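Local coordinates for Non-structural protein 5 (Modoc virus, PDB 2WA2) that probably methylates the 5' cap of viral RNA at guanine N7 and at the first ribose 2'-O, with S-adenosylmethionine as methyl donor, at residues L114-S117 and G118-K121; S97-A100 and A101-N105; N26-D29 and A30-M34; E158-T162 and A163-A167. The protein carries 4 engineered substitutions. All coordinates share one frame; numbering follows the deposited sequence.

Interaction 1 of 4, residues L114-S117 and G118-K121; sequences LGTS and GHEK. With SAM (S-adenosylmethionine), chain C.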
# COMPACT_ATOMS: atom_id res chain seq x y z
N LEU A 114 2.61 -9.26 -11.80
CA LEU A 114 1.93 -10.30 -12.58
C LEU A 114 2.02 -10.01 -14.08
O LEU A 114 2.50 -10.84 -14.84
CB LEU A 114 0.47 -10.37 -12.19
CG LEU A 114 -0.02 -11.37 -11.15
CD1 LEU A 114 -1.53 -11.32 -11.25
CD2 LEU A 114 0.49 -12.80 -11.42
N GLY A 115 1.53 -8.84 -14.50
CA GLY A 115 1.71 -8.37 -15.87
C GLY A 115 0.99 -9.26 -16.87
O GLY A 115 1.27 -9.22 -18.06
N THR A 116 0.07 -10.09 -16.38
CA THR A 116 -0.69 -10.99 -17.24
C THR A 116 -1.89 -10.24 -17.80
O THR A 116 -2.04 -9.06 -17.53
CB THR A 116 -1.13 -12.26 -16.51
OG1 THR A 116 -1.81 -11.92 -15.31
CG2 THR A 116 0.09 -13.15 -16.17
N SER A 117 -2.73 -10.91 -18.59
CA SER A 117 -3.88 -10.25 -19.19
C SER A 117 -4.70 -9.39 -18.25
O SER A 117 -5.23 -9.87 -17.24
CB SER A 117 -4.79 -11.25 -19.92
OG SER A 117 -4.53 -11.17 -21.31
N GLY A 118 -4.77 -8.11 -18.60
CA GLY A 118 -5.56 -7.12 -17.86
C GLY A 118 -4.89 -6.68 -16.56
O GLY A 118 -5.56 -6.18 -15.64
N HIS A 119 -3.58 -6.89 -16.49
CA HIS A 119 -2.77 -6.41 -15.36
C HIS A 119 -1.70 -5.50 -15.92
O HIS A 119 -1.12 -5.78 -16.98
CB HIS A 119 -2.10 -7.56 -14.62
CG HIS A 119 -3.02 -8.36 -13.76
ND1 HIS A 119 -3.10 -8.19 -12.39
CD2 HIS A 119 -3.85 -9.39 -14.05
CE1 HIS A 119 -3.97 -9.04 -11.89
NE2 HIS A 119 -4.44 -9.79 -12.88
N GLU A 120 -1.42 -4.42 -15.21
CA GLU A 120 -0.41 -3.46 -15.63
C GLU A 120 0.96 -4.10 -15.80
O GLU A 120 1.39 -4.86 -14.94
CB GLU A 120 -0.29 -2.30 -14.62
CG GLU A 120 -1.56 -1.51 -14.39
CD GLU A 120 -2.11 -0.92 -15.67
OE1 GLU A 120 -1.30 -0.44 -16.50
OE2 GLU A 120 -3.36 -0.93 -15.85
N LYS A 121 1.63 -3.77 -16.90
CA LYS A 121 3.00 -4.19 -17.17
C LYS A 121 3.92 -3.00 -16.91
O LYS A 121 3.51 -1.86 -17.07
CB LYS A 121 3.16 -4.64 -18.63
CG LYS A 121 2.43 -5.91 -18.98
CD LYS A 121 2.33 -6.12 -20.48
CE LYS A 121 1.25 -7.13 -20.80
NZ LYS A 121 -0.04 -6.86 -20.06
N SAM C . 2.94 1.01 -6.94
CA SAM C . 2.34 0.91 -8.31
C SAM C . 2.81 2.07 -9.19
O SAM C . 3.36 3.04 -8.66
OXT SAM C . 2.65 2.10 -10.43
CB SAM C . 0.81 0.92 -8.22
CG SAM C . 0.22 -0.35 -7.62
SD SAM C . 0.06 -1.56 -8.95
CE SAM C . -1.59 -1.07 -9.56
C5' SAM C . -0.44 -3.05 -8.08
C4' SAM C . -0.03 -4.22 -8.98
O4' SAM C . 0.10 -5.42 -8.27
C3' SAM C . -1.08 -4.49 -10.06
O3' SAM C . -0.55 -4.05 -11.28
C2' SAM C . -1.28 -5.99 -10.07
O2' SAM C . -1.16 -6.48 -11.39
C1' SAM C . -0.12 -6.47 -9.19
N9 SAM C . -0.40 -7.73 -8.51
C8 SAM C . -1.57 -8.08 -7.88
N7 SAM C . -1.42 -9.31 -7.36
C5 SAM C . -0.17 -9.73 -7.67
C6 SAM C . 0.52 -10.91 -7.38
N6 SAM C . -0.04 -11.91 -6.72
N1 SAM C . 1.83 -11.03 -7.81
C2 SAM C . 2.44 -10.03 -8.51
N3 SAM C . 1.78 -8.85 -8.80
C4 SAM C . 0.49 -8.74 -8.38
O HOH W 1 0.83 -6.48 -12.91
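Leu114 and His119 meet beside the ribose of S-adenosylmethionine, in the loop between strands 106-112 and 133-136. Leu114 CD1 lies over one face of the imidazole, 3.6 Å from the centroid of the His119 ring and shifted toward the rim at CE1, a CH-pi contact. The same leucine sets its CG against the adenine, so one branched apolar side chain serves both base and imidazole. With CG anti to the carbonyl carbon (chi1 -74°), His119 turns its ring toward the sugar, where ND1 is hydrogen-bonded to SAM O2' at 2.8 Å. Behind it, a type II beta turn from Thr116 to His119 is closed by His119 N donating to Thr116 O at 2.9 Å, and Gly118 readily adopts the positive phi (77°) such a turn requires. Gly115 also has positive phi, and its CA lies 3.6 Å from Glu120 O. A water bridges Gly115 N and Glu120 O to both ribose hydroxyls.

The outer side is looser. Exposed Lys121 runs its long chain past Gly115, and its NZ makes weak bonds to Gly115 O and His119 O; Gly115 O has a further donor in Lys138 NZ. The Glu120 carboxylate forms a salt bridge with Arg93.

The chemistry divides in two: leucine carbon lies against the adenine, with Leu114 N 3.1 Å from SAM N3, while an imidazole nitrogen and an ordered water meet the ribose diol.

Interaction 2 of 4, residues S97-A100 and A101-N105; sequences SYYA and ASQPN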
# COMPACT_ATOMS: atom_id res chain seq x y z
N SER A 97 9.04 2.00 -8.21
CA SER A 97 10.39 1.53 -8.49
C SER A 97 11.26 2.67 -9.02
O SER A 97 12.42 2.81 -8.61
CB SER A 97 10.33 0.38 -9.50
OG SER A 97 9.94 -0.81 -8.82
N TYR A 98 10.69 3.49 -9.89
CA TYR A 98 11.36 4.66 -10.45
C TYR A 98 11.54 5.72 -9.37
O TYR A 98 12.55 6.42 -9.34
CB TYR A 98 10.60 5.22 -11.64
CG TYR A 98 10.84 4.42 -12.91
CD1 TYR A 98 12.10 4.44 -13.53
CD2 TYR A 98 9.83 3.66 -13.48
CE1 TYR A 98 12.34 3.68 -14.68
CE2 TYR A 98 10.06 2.92 -14.64
CZ TYR A 98 11.31 2.93 -15.23
OH TYR A 98 11.53 2.19 -16.36
N TYR A 99 10.56 5.83 -8.48
CA TYR A 99 10.74 6.71 -7.35
C TYR A 99 11.90 6.24 -6.48
O TYR A 99 12.84 7.01 -6.22
CB TYR A 99 9.46 6.90 -6.52
CG TYR A 99 9.72 7.87 -5.40
CD1 TYR A 99 9.75 9.25 -5.64
CD2 TYR A 99 10.02 7.42 -4.12
CE1 TYR A 99 10.03 10.15 -4.60
CE2 TYR A 99 10.30 8.31 -3.08
CZ TYR A 99 10.32 9.67 -3.33
OH TYR A 99 10.60 10.52 -2.28
N ALA A 100 11.85 4.98 -6.04
CA ALA A 100 12.89 4.39 -5.23
C ALA A 100 14.27 4.52 -5.89
O ALA A 100 15.22 4.86 -5.22
CB ALA A 100 12.58 2.92 -4.94
N ALA A 101 14.34 4.25 -7.19
CA ALA A 101 15.61 4.26 -7.92
C ALA A 101 16.30 5.64 -8.00
O ALA A 101 17.52 5.74 -8.23
CB ALA A 101 15.43 3.68 -9.33
N SER A 102 15.51 6.69 -7.79
CA SER A 102 16.05 8.05 -7.76
C SER A 102 16.54 8.52 -6.38
O SER A 102 17.10 9.62 -6.26
CB SER A 102 15.03 9.04 -8.34
OG SER A 102 13.93 9.18 -7.46
N GLN A 103 16.39 7.68 -5.35
CA GLN A 103 16.78 8.08 -3.98
C GLN A 103 18.23 7.74 -3.61
O GLN A 103 18.76 6.71 -4.02
CB GLN A 103 15.79 7.53 -2.95
CG GLN A 103 14.37 8.03 -3.18
CD GLN A 103 14.28 9.54 -3.18
OE1 GLN A 103 14.64 10.19 -2.20
NE2 GLN A 103 13.80 10.11 -4.28
N PRO A 104 18.89 8.62 -2.80
CA PRO A 104 20.35 8.56 -2.66
C PRO A 104 20.86 7.27 -1.99
O PRO A 104 21.95 6.81 -2.33
CB PRO A 104 20.67 9.77 -1.77
CG PRO A 104 19.41 9.99 -0.97
CD PRO A 104 18.31 9.69 -1.96
N ASN A 105 20.09 6.71 -1.06
CA ASN A 105 20.54 5.55 -0.30
C ASN A 105 20.22 4.21 -0.98
O ASN A 105 20.69 3.15 -0.55
CB ASN A 105 19.96 5.56 1.12
CG ASN A 105 20.28 6.85 1.89
OD1 ASN A 105 21.44 7.14 2.16
ND2 ASN A 105 19.25 7.59 2.26
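Tyr99 and Gln103, four residues apart where helix 95-101 gives way to loop, meet with the amide nitrogen of Gln103 over the rim of the Tyr99 ring. Tyr99 has CG anti to its own N (chi1 -178°), which carries the ring outward to where Gln103 can meet it, even though its CB starts out away from the following residues. Gln103 comes back to meet it by bending: CG stands anti to the carbonyl carbon and the chain folds again at chi2 (-57°). The amide ends nearly parallel to the ring, the planes only 11° apart, with Gln103 NE2 3.6 Å from Tyr99 CZ. Glutamine suits the place because its flexible arm carries a flat polar group that can lie along a ring and also donate; NE2 gives a weak bond to Ser102 OG.

Ser102 takes the rotamer that puts OG between its N and carbonyl carbon, and from there the hydroxyl donates to Tyr99 O at 2.7 Å. Ser102 N gives a second bond to Tyr99 O, 3.1 Å long, so one carbonyl near the helix end is gripped twice by a single residue. Gln103 N follows, donating to Ala100 O at 3.1 Å, whereas Ala101 N to Ser97 O (2.8 Å) still belongs to the regular helix.

Small Ser97, Ala100 and Ala101 let this helix lie close on strand 106-112, all three touching Val109. Tyr98 reaches Phe135 of strand 133-136, and Tyr99 packs on helix 66-76, its OH bonded to Asp75.

Interaction 3 of 4, residues N26-D29 and A30-M34; sequences NQLD and AKEFM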
# COMPACT_ATOMS: atom_id res chain seq x y z
N ASN A 26 -20.95 2.19 -1.90
CA ASN A 26 -21.55 1.40 -2.96
C ASN A 26 -22.95 1.87 -3.36
O ASN A 26 -23.46 1.48 -4.44
CB ASN A 26 -21.61 -0.07 -2.57
CG ASN A 26 -20.25 -0.75 -2.58
OD1 ASN A 26 -19.26 -0.24 -3.13
ND2 ASN A 26 -20.18 -1.91 -1.92
N GLN A 27 -23.59 2.67 -2.51
CA GLN A 27 -24.90 3.26 -2.82
C GLN A 27 -24.81 4.52 -3.68
O GLN A 27 -25.82 4.98 -4.21
CB GLN A 27 -25.71 3.51 -1.53
CG GLN A 27 -26.23 2.22 -0.89
CD GLN A 27 -27.08 2.46 0.37
OE1 GLN A 27 -27.00 3.52 0.99
NE2 GLN A 27 -27.88 1.47 0.73
N LEU A 28 -23.61 5.09 -3.83
CA LEU A 28 -23.45 6.29 -4.65
C LEU A 28 -23.56 6.01 -6.15
O LEU A 28 -22.91 5.08 -6.66
CB LEU A 28 -22.12 6.98 -4.37
CG LEU A 28 -21.79 7.39 -2.92
CD1 LEU A 28 -20.36 7.94 -2.83
CD2 LEU A 28 -22.80 8.35 -2.37
N ASP A 29 -24.32 6.85 -6.87
CA ASP A 29 -24.38 6.76 -8.33
C ASP A 29 -23.10 7.32 -8.98
O ASP A 29 -22.21 7.77 -8.28
CB ASP A 29 -25.69 7.39 -8.88
CG ASP A 29 -25.73 8.92 -8.79
OD1 ASP A 29 -24.68 9.55 -8.65
OD2 ASP A 29 -26.84 9.51 -8.86
N ALA A 30 -22.98 7.27 -10.30
CA ALA A 30 -21.72 7.67 -10.93
C ALA A 30 -21.33 9.13 -10.60
O ALA A 30 -20.17 9.40 -10.25
CB ALA A 30 -21.76 7.43 -12.45
N LYS A 31 -22.30 10.05 -10.68
CA LYS A 31 -22.05 11.47 -10.37
C LYS A 31 -21.65 11.67 -8.90
O LYS A 31 -20.63 12.31 -8.62
CB LYS A 31 -23.24 12.38 -10.75
CG LYS A 31 -23.20 12.93 -12.18
CD LYS A 31 -24.52 13.65 -12.51
CE LYS A 31 -24.42 14.42 -13.83
NZ LYS A 31 -25.76 14.57 -14.47
N GLU A 32 -22.43 11.10 -7.98
CA GLU A 32 -22.12 11.20 -6.55
C GLU A 32 -20.74 10.62 -6.19
O GLU A 32 -19.98 11.26 -5.46
CB GLU A 32 -23.19 10.49 -5.75
CG GLU A 32 -24.54 11.14 -5.95
CD GLU A 32 -25.68 10.34 -5.36
OE1 GLU A 32 -25.63 9.09 -5.31
OE2 GLU A 32 -26.65 10.98 -4.92
N PHE A 33 -20.44 9.45 -6.75
CA PHE A 33 -19.16 8.77 -6.55
C PHE A 33 -18.01 9.65 -7.01
O PHE A 33 -17.02 9.82 -6.30
CB PHE A 33 -19.15 7.43 -7.29
CG PHE A 33 -17.84 6.67 -7.17
CD1 PHE A 33 -17.62 5.80 -6.12
CD2 PHE A 33 -16.83 6.86 -8.12
CE1 PHE A 33 -16.40 5.09 -6.00
CE2 PHE A 33 -15.62 6.17 -8.02
CZ PHE A 33 -15.40 5.28 -6.96
N MET A 34 -18.14 10.22 -8.21
CA MET A 34 -17.05 11.05 -8.77
C MET A 34 -16.80 12.31 -7.93
O MET A 34 -15.65 12.67 -7.69
CB MET A 34 -17.27 11.34 -10.27
CG MET A 34 -17.10 10.09 -11.19
SD MET A 34 -15.41 9.43 -11.12
CE MET A 34 -15.57 7.66 -11.26
O HOH W 2 -27.46 7.16 -4.72
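The carboxylates of Asp29 and Glu32 each reach the other's backbone N-H at the start of helix 30-38, their planes 32° apart and their side chains crossing at about a right angle. Asp29 OD1 is approached nearly head-on, in line with its C-O bond, by Glu32 N at 2.8 Å. Glu32 OE1 accepts in turn: Asp29 N meets it on the anti side, a little out of the carboxylate plane, at 3.0 Å. The Phe33 ring has Met34 CE at its edge, in plane.

This reciprocal pair is a capping box with Asp29 as N-cap. Aspartate suits the position because its short arm, with CG between N and the carbonyl carbon (chi1 72°), curls over the first helical turn, while the longer glutamate reaches back to the N-cap amide. OD1 of Asp29 and OE1 of Glu32 lie 3.5 Å apart, a proximity that the amide donors and the helix N-terminus probably ease. Water 2 adds a donor to Glu32 OE1 and ties it to Gln27 O.

Beneath the box, Phe33 N donates to Asp29 O at 2.9 Å, beginning the regular helical bonding. Leu28 supplies the apolar side, its CB 4.2 Å from Phe33 CB.

The contact forms the surface corner between helices 14-27 and 30-38; Asn26, at the end of the former, hydrogen-bonds to Pro161 O in the loop leading into helix 163-183.

Interaction 4 of 4, residues E158-T162 and A163-A167; sequences ESNPT and AAVEA. With SO4 (sulfate ion), chain D.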
# COMPACT_ATOMS: atom_id res chain seq x y z
N GLU A 158 -6.37 -4.32 -5.20
CA GLU A 158 -7.30 -3.69 -6.13
C GLU A 158 -8.67 -3.55 -5.44
O GLU A 158 -9.22 -4.52 -4.97
CB GLU A 158 -7.42 -4.55 -7.40
CG GLU A 158 -8.40 -4.03 -8.48
CD GLU A 158 -8.41 -4.91 -9.76
OE1 GLU A 158 -7.68 -5.93 -9.83
OE2 GLU A 158 -9.17 -4.57 -10.70
N SER A 159 -9.21 -2.34 -5.42
CA SER A 159 -10.55 -2.11 -4.88
C SER A 159 -11.58 -3.08 -5.48
O SER A 159 -11.51 -3.41 -6.66
CB SER A 159 -10.98 -0.67 -5.08
OG SER A 159 -10.11 0.14 -4.31
N ASN A 160 -12.45 -3.56 -4.60
CA ASN A 160 -13.56 -4.45 -4.94
C ASN A 160 -14.78 -4.03 -4.14
O ASN A 160 -14.63 -3.70 -2.93
CB ASN A 160 -13.20 -5.88 -4.58
CG ASN A 160 -14.15 -6.87 -5.20
OD1 ASN A 160 -15.19 -7.17 -4.62
ND2 ASN A 160 -13.80 -7.39 -6.40
N PRO A 161 -15.98 -4.05 -4.77
CA PRO A 161 -17.21 -3.65 -4.05
C PRO A 161 -17.51 -4.49 -2.83
O PRO A 161 -18.20 -4.04 -1.94
CB PRO A 161 -18.33 -3.82 -5.10
CG PRO A 161 -17.69 -3.76 -6.36
CD PRO A 161 -16.29 -4.39 -6.17
N THR A 162 -17.00 -5.72 -2.77
CA THR A 162 -17.28 -6.59 -1.62
C THR A 162 -16.14 -6.52 -0.58
O THR A 162 -15.01 -6.91 -0.87
CB THR A 162 -17.51 -8.05 -2.09
OG1 THR A 162 -18.59 -8.06 -3.06
CG2 THR A 162 -17.92 -8.92 -0.92
N ALA A 163 -16.44 -6.03 0.62
CA ALA A 163 -15.39 -5.73 1.60
C ALA A 163 -14.66 -7.02 2.00
O ALA A 163 -13.45 -6.98 2.21
CB ALA A 163 -15.96 -5.00 2.83
N ALA A 164 -15.40 -8.14 2.07
CA ALA A 164 -14.83 -9.47 2.43
C ALA A 164 -13.84 -9.97 1.39
O ALA A 164 -12.84 -10.62 1.74
CB ALA A 164 -15.95 -10.50 2.69
N VAL A 165 -14.09 -9.66 0.11
CA VAL A 165 -13.09 -9.94 -0.93
C VAL A 165 -11.81 -9.13 -0.69
O VAL A 165 -10.70 -9.65 -0.80
CB VAL A 165 -13.64 -9.65 -2.38
CG1 VAL A 165 -12.53 -9.76 -3.42
CG2 VAL A 165 -14.80 -10.58 -2.72
N GLU A 166 -11.98 -7.84 -0.40
CA GLU A 166 -10.84 -6.98 -0.09
C GLU A 166 -10.08 -7.45 1.17
O GLU A 166 -8.84 -7.43 1.17
CB GLU A 166 -11.28 -5.53 0.07
CG GLU A 166 -11.82 -4.90 -1.21
CD GLU A 166 -12.19 -3.43 -1.05
OE1 GLU A 166 -12.72 -3.07 0.03
OE2 GLU A 166 -11.97 -2.65 -1.97
N ALA A 167 -10.82 -7.80 2.23
CA ALA A 167 -10.19 -8.42 3.45
C ALA A 167 -9.34 -9.64 3.11
O ALA A 167 -8.20 -9.76 3.56
CB ALA A 167 -11.25 -8.78 4.49
S SO4 D . -5.45 -7.73 -5.99
O1 SO4 D . -6.26 -6.87 -5.12
O2 SO4 D . -4.70 -8.66 -5.13
O3 SO4 D . -6.33 -8.46 -6.90
O4 SO4 D . -4.51 -6.93 -6.79
O HOH W 3 -11.30 -0.11 -1.86
O HOH W 4 -19.02 -5.19 1.11
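Asn160 N donates almost straight to Glu166 OE2 at 2.8 Å, arriving on the anti side and tilted from the carboxylate plane. Water 3 donates to the same OE2 and links it to Ser159 OG. Asn160 O also lies close to Glu166 OE2, at 3.0 Å; Lys22, salt-bridged to OE1 and hydrogen-bonded to Asn160 O, probably eases the approach of these two acceptors.

With Asn160 CG anti to its N (chi1 -167°), OD1 accepts from Thr162 N at 3.0 Å, an Asx turn that bends the chain into the helix. Val165 packs against this turn: CG1 lies 3.8 Å from Asn160 CG, and CG2 lies 3.8 Å from Thr162 CB. Thr162 is the N-cap but makes no side-chain capping bond; its carbonyl O accepts from Glu166 N at 3.2 Å, while water 4 accepts from Ala163 N.

At the far end of the loop, Glu158 N donates to a sulfate probably taken from the crystallisation liquor. The contact joins the loop after strand 151-154 to the start of helix 163-183, beside Lys22 and Asn26 of helix 14-27, with Ala163 and Glu166 lying on the Leu194 to Tyr197 region that follows strand 188-193.

Interaction 1 lies directly on S-adenosylmethionine, supplying Leu114, His119 and Glu120 to its pocket. Two others stand close by: in interaction 4 the Glu158 side chain is about 6 Å from the cofactor, and in interaction 2 the Ser97 side chain about 7 Å. Nearest atoms of interactions 1 and 4 are about 5 Å apart, and the sulfate held by Glu158 N is about 6 Å from the His119 side chain. Interactions 3 and 4 touch directly, Asn26 ND2 to Pro161 O at 2.9 Å, joining the end of helix 14-27 to the loop that leads into helix 163-183. Interaction 2 lies across the chain's centre from both, its own centre 37 Å from that of interaction 3.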